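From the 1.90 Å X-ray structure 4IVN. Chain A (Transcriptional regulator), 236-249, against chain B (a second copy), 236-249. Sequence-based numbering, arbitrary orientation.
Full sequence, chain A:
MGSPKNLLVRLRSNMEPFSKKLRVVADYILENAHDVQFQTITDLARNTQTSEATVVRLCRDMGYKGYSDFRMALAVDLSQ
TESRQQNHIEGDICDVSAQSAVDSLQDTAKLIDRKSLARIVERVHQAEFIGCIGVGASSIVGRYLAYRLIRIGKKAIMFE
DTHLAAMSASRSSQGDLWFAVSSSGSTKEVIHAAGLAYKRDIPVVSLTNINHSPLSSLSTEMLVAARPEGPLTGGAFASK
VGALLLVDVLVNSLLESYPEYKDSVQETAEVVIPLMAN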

ATOM      1  N   ALA A 236      -2.497  -1.076  10.728  1.00 29.12           N
ATOM      2  CA  ALA A 236      -3.852  -0.631  10.559  1.00 33.61           C
ATOM      3  C   ALA A 236      -3.952   0.210   9.288  1.00 32.76           C
ATOM      4  O   ALA A 236      -3.086   1.066   8.983  1.00 34.03           O
ATOM      5  N   PHE A 237      -5.042   0.027   8.562  1.00 29.62           N
ATOM      6  CA  PHE A 237      -5.114   0.723   7.281  1.00 30.21           C
ATOM      7  C   PHE A 237      -5.215   2.254   7.515  1.00 32.94           C
ATOM      8  O   PHE A 237      -4.683   3.022   6.768  1.00 34.81           O
ATOM      9  N   ALA A 238      -5.821   2.672   8.603  1.00 32.19           N
ATOM     10  CA  ALA A 238      -5.902   4.084   8.843  1.00 40.10           C
ATOM     11  C   ALA A 238      -4.477   4.713   9.099  1.00 40.82           C
ATOM     12  O   ALA A 238      -4.235   5.869   8.722  1.00 36.66           O
ATOM     13  N   SER A 239      -3.533   3.937   9.629  1.00 35.52           N
ATOM     14  CA  SER A 239      -2.150   4.415   9.767  1.00 34.89           C
ATOM     15  C   SER A 239      -1.376   4.377   8.433  1.00 32.65           C
ATOM     16  O   SER A 239      -0.654   5.334   8.096  1.00 31.59           O
ATOM     17  N   LYS A 240      -1.572   3.331   7.659  1.00 30.82           N
ATOM     18  CA  LYS A 240      -0.849   3.193   6.419  1.00 31.64           C
ATOM     19  C   LYS A 240      -1.396   4.142   5.339  1.00 31.46           C
ATOM     20  O   LYS A 240      -0.658   4.582   4.469  1.00 30.20           O
ATOM     21  N   VAL A 241      -2.682   4.455   5.398  1.00 37.05           N
ATOM     22  CA  VAL A 241      -3.255   5.254   4.336  1.00 36.73           C
ATOM     23  C   VAL A 241      -2.647   6.647   4.392  1.00 35.06           C
ATOM     24  O   VAL A 241      -2.361   7.248   3.362  1.00 35.63           O
ATOM     25  N   GLY A 242      -2.382   7.173   5.573  1.00 32.25           N
ATOM     26  CA  GLY A 242      -1.755   8.489   5.577  1.00 32.41           C
ATOM     27  C   GLY A 242      -0.298   8.477   5.159  1.00 35.41           C
ATOM     28  O   GLY A 242       0.181   9.464   4.584  1.00 36.59           O
ATOM     29  N   ALA A 243       0.409   7.372   5.485  1.00 28.72           N
ATOM     30  CA  ALA A 243       1.857   7.182   5.051  1.00 32.86           C
ATOM     31  C   ALA A 243       1.895   7.134   3.507  1.00 32.57           C
ATOM     32  O   ALA A 243       2.708   7.837   2.855  1.00 28.56           O
ATOM     33  N   LEU A 244       0.919   6.438   2.912  1.00 31.63           N
ATOM     34  CA  LEU A 244       0.836   6.432   1.444  1.00 31.90           C
ATOM     35  C   LEU A 244       0.479   7.773   0.826  1.00 32.18           C
ATOM     36  O   LEU A 244       1.034   8.100  -0.218  1.00 32.69           O
ATOM     37  N   LEU A 245      -0.471   8.526   1.418  1.00 31.23           N
ATOM     38  CA  LEU A 245      -0.733   9.901   1.005  1.00 35.78           C
ATOM     39  C   LEU A 245       0.555  10.793   0.996  1.00 34.98           C
ATOM     40  O   LEU A 245       0.806  11.506   0.035  1.00 33.78           O
ATOM     41  N   LEU A 246       1.357  10.729   2.050  1.00 36.38           N
ATOM     42  CA  LEU A 246       2.704  11.384   2.026  1.00 40.90           C
ATOM     43  C   LEU A 246       3.521  11.018   0.801  1.00 38.74           C
ATOM     44  O   LEU A 246       4.143  11.928   0.197  1.00 36.75           O
ATOM     45  N   VAL A 247       3.589   9.719   0.471  1.00 33.57           N
ATOM     46  CA  VAL A 247       4.289   9.275  -0.762  1.00 34.16           C
ATOM     47  C   VAL A 247       3.662   9.939  -1.992  1.00 34.23           C
ATOM     48  O   VAL A 247       4.375  10.496  -2.919  1.00 31.52           O
ATOM     49  N   ASP A 248       2.322   9.923  -2.043  1.00 32.34           N
ATOM     50  CA  ASP A 248       1.670  10.491  -3.234  1.00 31.81           C
ATOM     51  C   ASP A 248       1.931  11.973  -3.409  1.00 35.33           C
ATOM     52  O   ASP A 248       2.268  12.403  -4.530  1.00 31.84           O
ATOM     53  N   VAL A 249       1.747  12.740  -2.315  1.00 33.84           N
ATOM     54  CA  VAL A 249       2.021  14.170  -2.300  1.00 37.26           C
ATOM     55  C   VAL A 249       3.488  14.477  -2.601  1.00 38.13           C
ATOM     56  O   VAL A 249       3.796  15.376  -3.395  1.00 41.42           O
TER
ATOM     57  N   ALA B 236      -1.993   4.976  -9.718  1.00 28.99           N
ATOM     58  CA  ALA B 236      -2.488   6.262  -9.151  1.00 31.11           C
ATOM     59  C   ALA B 236      -2.933   5.958  -7.747  1.00 32.51           C
ATOM     60  O   ALA B 236      -3.564   4.906  -7.516  1.00 33.11           O
ATOM     61  N   PHE B 237      -2.702   6.885  -6.811  1.00 35.24           N
ATOM     62  CA  PHE B 237      -2.991   6.581  -5.429  1.00 32.65           C
ATOM     63  C   PHE B 237      -4.539   6.425  -5.267  1.00 34.92           C
ATOM     64  O   PHE B 237      -4.995   5.550  -4.544  1.00 33.91           O
ATOM     65  N   ALA B 238      -5.319   7.219  -5.990  1.00 36.58           N
ATOM     66  CA  ALA B 238      -6.791   7.108  -5.998  1.00 35.45           C
ATOM     67  C   ALA B 238      -7.294   5.685  -6.417  1.00 39.59           C
ATOM     68  O   ALA B 238      -8.283   5.158  -5.869  1.00 41.00           O
ATOM     69  N   SER B 239      -6.581   5.023  -7.341  1.00 33.60           N
ATOM     70  CA  SER B 239      -6.928   3.656  -7.732  1.00 32.29           C
ATOM     71  C   SER B 239      -6.406   2.680  -6.670  1.00 31.79           C
ATOM     72  O   SER B 239      -7.068   1.721  -6.345  1.00 32.74           O
ATOM     73  N   LYS B 240      -5.236   2.933  -6.115  1.00 31.06           N
ATOM     74  CA  LYS B 240      -4.657   1.906  -5.214  1.00 33.68           C
ATOM     75  C   LYS B 240      -5.355   1.932  -3.842  1.00 32.36           C
ATOM     76  O   LYS B 240      -5.440   0.917  -3.121  1.00 31.40           O
ATOM     77  N   VAL B 241      -5.808   3.119  -3.444  1.00 32.42           N
ATOM     78  CA  VAL B 241      -6.441   3.302  -2.121  1.00 33.59           C
ATOM     79  C   VAL B 241      -7.747   2.522  -2.008  1.00 36.79           C
ATOM     80  O   VAL B 241      -8.026   1.889  -0.968  1.00 33.30           O
ATOM     81  N   GLY B 242      -8.506   2.494  -3.105  1.00 31.85           N
ATOM     82  CA  GLY B 242      -9.701   1.648  -3.082  1.00 34.25           C
ATOM     83  C   GLY B 242      -9.377   0.182  -2.994  1.00 32.00           C
ATOM     84  O   GLY B 242     -10.094  -0.549  -2.304  1.00 35.76           O
ATOM     85  N   ALA B 243      -8.310  -0.255  -3.700  1.00 29.33           N
ATOM     86  CA  ALA B 243      -7.920  -1.660  -3.651  1.00 30.29           C
ATOM     87  C   ALA B 243      -7.466  -2.029  -2.259  1.00 30.49           C
ATOM     88  O   ALA B 243      -7.824  -3.112  -1.754  1.00 32.27           O
ATOM     89  N   LEU B 244      -6.662  -1.167  -1.635  1.00 30.83           N
ATOM     90  CA  LEU B 244      -6.319  -1.385  -0.238  1.00 30.99           C
ATOM     91  C   LEU B 244      -7.531  -1.384   0.656  1.00 29.67           C
ATOM     92  O   LEU B 244      -7.563  -2.145   1.614  1.00 32.72           O
ATOM     93  N   LEU B 245      -8.494  -0.499   0.425  1.00 30.85           N
ATOM     94  CA  LEU B 245      -9.722  -0.590   1.209  1.00 32.43           C
ATOM     95  C   LEU B 245     -10.415  -1.980   1.077  1.00 34.89           C
ATOM     96  O   LEU B 245     -10.853  -2.515   2.101  1.00 33.79           O
ATOM     97  N   LEU B 246     -10.495  -2.579  -0.133  1.00 34.18           N
ATOM     98  CA  LEU B 246     -11.023  -3.954  -0.280  1.00 35.73           C
ATOM     99  C   LEU B 246     -10.316  -4.954   0.681  1.00 36.74           C
ATOM    100  O   LEU B 246     -10.976  -5.798   1.301  1.00 35.03           O
ATOM    101  N   VAL B 247      -8.980  -4.848   0.788  1.00 34.10           N
ATOM    102  CA  VAL B 247      -8.205  -5.717   1.654  1.00 31.36           C
ATOM    103  C   VAL B 247      -8.568  -5.500   3.120  1.00 31.79           C
ATOM    104  O   VAL B 247      -8.854  -6.488   3.848  1.00 31.16           O
ATOM    105  N   ASP B 248      -8.590  -4.223   3.551  1.00 32.08           N
ATOM    106  CA  ASP B 248      -8.966  -3.861   4.859  1.00 34.71           C
ATOM    107  C   ASP B 248     -10.346  -4.408   5.241  1.00 36.32           C
ATOM    108  O   ASP B 248     -10.505  -5.028   6.327  1.00 33.42           O
ATOM    109  N   VAL B 249     -11.361  -4.167   4.392  1.00 33.37           N
ATOM    110  CA  VAL B 249     -12.717  -4.652   4.728  1.00 36.16           C
ATOM    111  C   VAL B 249     -12.778  -6.182   4.847  1.00 36.79           C
ATOM    112  O   VAL B 249     -13.446  -6.784   5.731  1.00 37.04           O
TER

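Two copies of one helix, packed antiparallel about a local twofold, show how a single aromatic residue, used twice, can organise an interface. In this transcriptional regulator the helices spanning 237-249 run at 167° to each other, their axes 11.2 Å apart at closest approach. The register is symmetric: V241(A) lies across from V241(B), while F237 of each chain lies across from D248 of the other.

The dominant interaction is knob-into-hole packing. F237(A) and F237(B) both point toward the partner helix with chi1 in the t well, and each sits in a pocket formed by V241, L244, L245 and D248 of the opposite chain. These two residues contribute 111 and 114 Å² to the 472 Å² buried between the stretches, far more than any other. The fit is tight: CE1 of F237(A) comes within 3.4 Å of CB of L244(B), and CE1 of F237(B) is equally close to CB of L244(A). The backbone of L244 covers one face of each ring. Because the ring reaches the helix surface itself, it also meets main-chain atoms, with CZ of F237(A) 3.8 Å from O of V241(B) and 3.7 Å from N of L245(B). L245, t at chi1 and p at chi2, points sideways and lines the pocket; CE2 of F237(A) lies 4.0 Å from CD1 of L245(B).

Between the two knobs, the remaining apolar contacts pair like with like. V241 points sideways in the p rotamer, yet its CG2 methyl still reaches across, so that CG2 of V241(A) and CG2 of V241(B) are 3.5 Å apart. L244, with chi1 m and chi2 t, points toward the partner, and CD1 of L244(A) meets CD1 of L244(B) at 3.4 Å.

No direct hydrogen bond crosses between the stretches; the polar link is made through water. D248, t at chi1, points toward the other helix, where CG of D248(B) packs 3.5 Å from CB of F237(A). At this end water 1 accepts from N of F237(A) at 2.8 Å and donates to OD1 of D248(B) at 2.6 Å. Water 2 repeats the bridge, accepting from N of F237(B) at 2.9 Å and donating to OD1 of D248(A) at 2.5 Å. Each water therefore ties a backbone amide in the first turn of one helix to a carboxylate of the other. K240, by contrast, leads its end away, and its NZ is hydrogen-bonded elsewhere in the structure.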

ATOM      1  CB  ALA A 236      -4.339   0.248  11.773  1.00 33.65           C
ATOM      2  CB  PHE A 237      -6.304   0.158   6.508  1.00 33.29           C
ATOM      3  CG  PHE A 237      -6.584   0.828   5.199  1.00 31.86           C
ATOM      4  CD1 PHE A 237      -5.586   1.015   4.227  1.00 31.99           C
ATOM      5  CD2 PHE A 237      -7.892   1.317   4.935  1.00 31.38           C
ATOM      6  CE1 PHE A 237      -5.889   1.602   2.991  1.00 32.26           C
ATOM      7  CE2 PHE A 237      -8.167   1.893   3.693  1.00 31.62           C
ATOM      8  CZ  PHE A 237      -7.197   2.052   2.750  1.00 35.02           C
ATOM      9  CB  ALA A 238      -6.921   4.402   9.957  1.00 41.68           C
ATOM     10  CB  SER A 239      -1.403   3.592  10.786  1.00 33.93           C
ATOM     11  OG  SER A 239      -2.038   3.820  12.022  1.00 31.01           O
ATOM     12  CB  LYS A 240      -0.945   1.750   5.900  1.00 28.42           C
ATOM     13  CG  LYS A 240      -0.321   0.663   6.820  1.00 32.44           C
ATOM     14  CD  LYS A 240       1.200   0.883   7.136  1.00 29.16           C
ATOM     15  CE  LYS A 240       1.429   1.465   8.523  1.00 35.50           C
ATOM     16  NZ  LYS A 240       2.929   1.446   8.888  1.00 29.77           N
ATOM     17  CB  VAL A 241      -4.802   5.228   4.327  1.00 37.45           C
ATOM     18  CG1 VAL A 241      -5.362   6.183   5.369  1.00 33.85           C
ATOM     19  CG2 VAL A 241      -5.302   5.629   2.928  1.00 37.65           C
ATOM     20  CB  ALA A 243       2.480   5.949   5.685  1.00 26.96           C
ATOM     21  CB  LEU A 244      -0.148   5.342   0.962  1.00 30.85           C
ATOM     22  CG  LEU A 244       0.240   3.923   1.298  1.00 30.57           C
ATOM     23  CD1 LEU A 244      -1.040   2.990   1.174  1.00 32.12           C
ATOM     24  CD2 LEU A 244       1.462   3.377   0.504  1.00 28.12           C
ATOM     25  CB  LEU A 245      -1.742  10.525   1.938  1.00 31.35           C
ATOM     26  CG  LEU A 245      -2.044  12.015   1.701  1.00 39.57           C
ATOM     27  CD1 LEU A 245      -2.740  12.207   0.372  1.00 40.82           C
ATOM     28  CD2 LEU A 245      -2.919  12.585   2.822  1.00 34.43           C
ATOM     29  CB  LEU A 246       3.586  11.021   3.248  1.00 40.07           C
ATOM     30  CG  LEU A 246       3.063  11.208   4.671  1.00 50.72           C
ATOM     31  CD1 LEU A 246       4.141  10.709   5.660  1.00 56.72           C
ATOM     32  CD2 LEU A 246       2.586  12.620   4.976  1.00 47.40           C
ATOM     33  CB  VAL A 247       4.297   7.732  -0.969  1.00 30.44           C
ATOM     34  CG1 VAL A 247       4.819   7.385  -2.341  1.00 30.37           C
ATOM     35  CG2 VAL A 247       5.199   6.989   0.048  1.00 28.56           C
ATOM     36  CB  ASP A 248       0.156  10.225  -3.176  1.00 35.37           C
ATOM     37  CG  ASP A 248      -0.538  10.562  -4.459  1.00 37.81           C
ATOM     38  OD1 ASP A 248      -0.128  10.155  -5.607  1.00 34.80           O
ATOM     39  OD2 ASP A 248      -1.562  11.130  -4.284  1.00 32.43           O
ATOM     40  CB  VAL A 249       1.574  14.789  -0.956  1.00 39.70           C
ATOM     41  CG1 VAL A 249       1.915  16.248  -0.944  1.00 44.42           C
ATOM     42  CG2 VAL A 249       0.065  14.589  -0.717  1.00 36.68           C
TER
ATOM     43  CB  ALA B 236      -3.736   6.727  -9.947  1.00 37.54           C
ATOM     44  CB  PHE B 237      -2.442   7.714  -4.546  1.00 35.59           C
ATOM     45  CG  PHE B 237      -2.736   7.527  -3.079  1.00 34.15           C
ATOM     46  CD1 PHE B 237      -2.519   6.280  -2.460  1.00 33.88           C
ATOM     47  CD2 PHE B 237      -3.271   8.596  -2.305  1.00 36.10           C
ATOM     48  CE1 PHE B 237      -2.812   6.084  -1.097  1.00 36.19           C
ATOM     49  CE2 PHE B 237      -3.526   8.407  -0.917  1.00 33.60           C
ATOM     50  CZ  PHE B 237      -3.320   7.148  -0.328  1.00 35.34           C
ATOM     51  CB  ALA B 238      -7.352   8.188  -6.905  1.00 42.20           C
ATOM     52  CB  SER B 239      -6.361   3.328  -9.092  1.00 32.38           C
ATOM     53  OG  SER B 239      -6.910   4.233 -10.053  1.00 32.63           O
ATOM     54  CB  LYS B 240      -3.168   2.085  -5.061  1.00 29.45           C
ATOM     55  CG  LYS B 240      -2.237   1.905  -6.275  1.00 29.47           C
ATOM     56  CD  LYS B 240      -2.335   0.550  -6.970  1.00 32.00           C
ATOM     57  CE  LYS B 240      -3.425   0.599  -8.030  1.00 33.60           C
ATOM     58  NZ  LYS B 240      -3.392  -0.713  -8.725  1.00 32.00           N
ATOM     59  CB  VAL B 241      -6.599   4.819  -1.717  1.00 35.23           C
ATOM     60  CG1 VAL B 241      -7.831   5.528  -2.331  1.00 35.39           C
ATOM     61  CG2 VAL B 241      -6.696   4.933  -0.210  1.00 40.73           C
ATOM     62  CB  ALA B 243      -6.785  -1.951  -4.658  1.00 31.31           C
ATOM     63  CB  LEU B 244      -5.329  -0.318   0.262  1.00 28.42           C
ATOM     64  CG  LEU B 244      -3.955  -0.518  -0.442  1.00 29.90           C
ATOM     65  CD1 LEU B 244      -3.149   0.770  -0.199  1.00 30.96           C
ATOM     66  CD2 LEU B 244      -3.083  -1.694  -0.050  1.00 26.79           C
ATOM     67  CB  LEU B 245     -10.731   0.547   0.863  1.00 33.36           C
ATOM     68  CG  LEU B 245     -12.061   0.407   1.604  1.00 36.13           C
ATOM     69  CD1 LEU B 245     -11.918   0.610   3.162  1.00 35.71           C
ATOM     70  CD2 LEU B 245     -13.043   1.402   1.023  1.00 37.96           C
ATOM     71  CB  LEU B 246     -10.868  -4.444  -1.724  1.00 38.46           C
ATOM     72  CG  LEU B 246     -11.608  -3.581  -2.784  1.00 43.66           C
ATOM     73  CD1 LEU B 246     -11.504  -4.148  -4.193  1.00 47.03           C
ATOM     74  CD2 LEU B 246     -13.064  -3.377  -2.425  1.00 42.81           C
ATOM     75  CB  VAL B 247      -6.672  -5.496   1.429  1.00 30.29           C
ATOM     76  CG1 VAL B 247      -5.852  -6.183   2.490  1.00 29.85           C
ATOM     77  CG2 VAL B 247      -6.239  -5.912   0.039  1.00 30.60           C
ATOM     78  CB  ASP B 248      -8.897  -2.328   5.041  1.00 35.26           C
ATOM     79  CG  ASP B 248      -9.056  -1.931   6.477  1.00 36.59           C
ATOM     80  OD1 ASP B 248      -8.373  -2.521   7.339  1.00 36.40           O
ATOM     81  OD2 ASP B 248      -9.849  -1.021   6.753  1.00 40.24           O
ATOM     82  CB  VAL B 249     -13.680  -4.105   3.633  1.00 37.92           C
ATOM     83  CG1 VAL B 249     -15.036  -4.747   3.712  1.00 45.49           C
ATOM     84  CG2 VAL B 249     -13.819  -2.601   3.857  1.00 37.75           C
TER
HETATM   85  O   HOH W   1      -6.987  -1.815   9.446  1.00 31.70           O
HETATM   86  O   HOH W   2      -1.211   9.227  -7.713  1.00 36.85           O